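Local atomic coordinates of mobilization protein A (Pseudomonas aeruginosa, PDB entry 2NS6), a protein that nicks one strand of plasmid DNA at the origin of transfer, as the relaxase of the conjugative relaxosome, so that this strand can be passed on. Residues Ile124-Asn129 with Gln154-Leu159. Sequence-based numbering, arbitrary orientation.
Sequences ISERIN and QKTEAL
Two backbone hydrogen bonds join Glu126 and Ile128 to Thr156 and Gln154 across a single antiparallel bridge of Arg127 with Lys155. Ile128 N gives an almost straight bond to Gln154 O (2.8 Å), whereas Thr156 N reaches Glu126 O (3.2 Å) from above the carbonyl plane. An inverse gamma turn centred on Glu126 bends the chain just before the bridge.

Beside the bridge, the Lys155 chain crosses the Arg127 guanidinium, its CG 3.7 Å above the centre of that plane. The flat face suits the lysine methylenes, but the charges need balancing separately: Arg127 NH2 and Lys155 NZ, 3.2 Å apart, are probably made tolerable by Glu64, which pairs with Lys155 NZ. Arg127 NH1 is held by the carbonyls of Ala153 and Lys141. The side chains of Ile128 and Thr156 cross at about a right angle; chi1 of -58° sets Ile128 CG1 anti to the carbonyl carbon, where it meets Thr156 CB (3.9 Å). Branched, apolar Ile128 thus packs on threonine carbon, while Thr156 OG1 closes an ST turn with Ala158 N and bonds Glu102. Glu126 lays its aliphatic CG against Leu159 CD2 (3.6 Å), while the carboxylate finds polar partners: OE2 pairs with Arg69, and OE1 accepts from a water that also bridges Thr156 O and Leu159 N.

The contact ties the loop leaving sheet strand 117-124 to the loop leading into helix 164-181, with helices 53-63 and 136-139 packing against Arg127.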
loop_
_atom_site.group_PDB
_atom_site.type_symbol
_atom_site.label_atom_id
_atom_site.label_comp_id
_atom_site.label_asym_id
_atom_site.label_seq_id
_atom_site.Cartn_x
_atom_site.Cartn_y
_atom_site.Cartn_z
ATOM N N ILE A 124 -1.208 1.809 2.072
ATOM C CA ILE A 124 -0.229 1.630 3.134
ATOM C C ILE A 124 -0.826 1.832 4.506
ATOM O O ILE A 124 -1.459 2.855 4.775
ATOM C CB ILE A 124 0.904 2.643 2.990
ATOM C CG1 ILE A 124 1.407 2.646 1.548
ATOM C CG2 ILE A 124 2.019 2.321 3.968
ATOM C CD1 ILE A 124 2.535 3.620 1.318
ATOM N N SER A 125 -0.624 0.845 5.374
ATOM C CA SER A 125 -1.110 0.912 6.748
ATOM C C SER A 125 -0.008 1.589 7.551
ATOM O O SER A 125 1.151 1.171 7.501
ATOM C CB SER A 125 -1.344 -0.498 7.291
ATOM O OG SER A 125 -1.539 -0.470 8.693
ATOM N N GLU A 126 -0.366 2.632 8.290
ATOM C CA GLU A 126 0.612 3.363 9.082
ATOM C C GLU A 126 0.874 2.747 10.447
ATOM O O GLU A 126 0.822 3.430 11.472
ATOM C CB GLU A 126 0.177 4.821 9.226
ATOM C CG GLU A 126 0.316 5.611 7.937
ATOM C CD GLU A 126 -0.524 6.870 7.947
ATOM O OE1 GLU A 126 0.026 7.959 7.693
ATOM O OE2 GLU A 126 -1.737 6.758 8.210
ATOM N N ARG A 127 1.160 1.448 10.438
ATOM C CA ARG A 127 1.464 0.681 11.641
ATOM C C ARG A 127 2.800 0.011 11.394
ATOM O O ARG A 127 3.010 -0.612 10.357
ATOM C CB ARG A 127 0.396 -0.390 11.889
ATOM C CG ARG A 127 -0.976 0.172 12.235
ATOM C CD ARG A 127 -1.045 0.563 13.713
ATOM N NE ARG A 127 -2.285 1.255 14.053
ATOM C CZ ARG A 127 -2.702 1.460 15.296
ATOM N NH1 ARG A 127 -1.979 1.018 16.314
ATOM N NH2 ARG A 127 -3.831 2.114 15.522
ATOM N N ILE A 128 3.701 0.141 12.355
ATOM C CA ILE A 128 5.034 -0.423 12.246
ATOM C C ILE A 128 5.072 -1.888 12.653
ATOM O O ILE A 128 4.777 -2.233 13.803
ATOM C CB ILE A 128 6.007 0.373 13.135
ATOM C CG1 ILE A 128 5.984 1.843 12.711
ATOM C CG2 ILE A 128 7.411 -0.212 13.050
ATOM C CD1 ILE A 128 6.715 2.781 13.648
ATOM N N ASN A 129 5.436 -2.760 11.720
ATOM C CA ASN A 129 5.515 -4.167 12.070
ATOM C C ASN A 129 6.871 -4.428 12.710
ATOM O O ASN A 129 7.891 -4.501 12.023
ATOM C CB ASN A 129 5.349 -5.059 10.845
ATOM C CG ASN A 129 5.188 -6.522 11.225
ATOM O OD1 ASN A 129 5.583 -6.933 12.315
ATOM N ND2 ASN A 129 4.619 -7.310 10.328
ATOM N N GLN A 154 2.934 0.087 16.924
ATOM C CA GLN A 154 3.197 1.518 16.999
ATOM C C GLN A 154 2.845 2.182 15.672
ATOM O O GLN A 154 3.037 1.593 14.605
ATOM C CB GLN A 154 4.676 1.765 17.334
ATOM C CG GLN A 154 5.093 3.233 17.355
ATOM C CD GLN A 154 6.544 3.433 17.799
ATOM O OE1 GLN A 154 7.431 2.655 17.436
ATOM N NE2 GLN A 154 6.789 4.489 18.571
ATOM N N LYS A 155 2.308 3.396 15.744
ATOM C CA LYS A 155 1.942 4.137 14.543
ATOM C C LYS A 155 3.157 4.901 14.028
ATOM O O LYS A 155 4.061 5.225 14.795
ATOM C CB LYS A 155 0.820 5.132 14.853
ATOM C CG LYS A 155 -0.569 4.522 15.038
ATOM C CD LYS A 155 -1.540 5.566 15.600
ATOM C CE LYS A 155 -2.997 5.092 15.583
ATOM N NZ LYS A 155 -3.603 5.052 14.209
ATOM N N THR A 156 3.199 5.167 12.725
ATOM C CA THR A 156 4.310 5.927 12.175
ATOM C C THR A 156 3.826 7.292 11.726
ATOM O O THR A 156 2.683 7.444 11.292
ATOM C CB THR A 156 4.979 5.228 10.985
ATOM O OG1 THR A 156 6.066 6.042 10.523
ATOM C CG2 THR A 156 3.997 5.018 9.847
ATOM N N GLU A 157 4.696 8.288 11.839
ATOM C CA GLU A 157 4.349 9.643 11.437
ATOM C C GLU A 157 5.032 10.001 10.121
ATOM O O GLU A 157 4.842 11.098 9.602
ATOM C CB GLU A 157 4.800 10.646 12.503
ATOM C CG GLU A 157 4.389 10.300 13.932
ATOM C CD GLU A 157 2.902 10.150 14.093
ATOM O OE1 GLU A 157 2.163 11.085 13.723
ATOM O OE2 GLU A 157 2.464 9.093 14.597
ATOM N N ALA A 158 5.814 9.073 9.581
ATOM C CA ALA A 158 6.561 9.308 8.349
ATOM C C ALA A 158 5.766 9.752 7.123
ATOM O O ALA A 158 6.320 10.385 6.221
ATOM C CB ALA A 158 7.384 8.063 8.003
ATOM N N LEU A 159 4.482 9.420 7.072
ATOM C CA LEU A 159 3.656 9.799 5.926
ATOM C C LEU A 159 2.851 11.090 6.109
ATOM O O LEU A 159 2.086 11.463 5.221
ATOM C CB LEU A 159 2.693 8.663 5.582
ATOM C CG LEU A 159 3.210 7.452 4.791
ATOM C CD1 LEU A 159 4.588 7.024 5.258
ATOM C CD2 LEU A 159 2.202 6.333 4.923
HETATM O O HOH W 1 2.371 8.408 8.802
HETATM O O HOH W 2 5.250 -1.445 16.430
#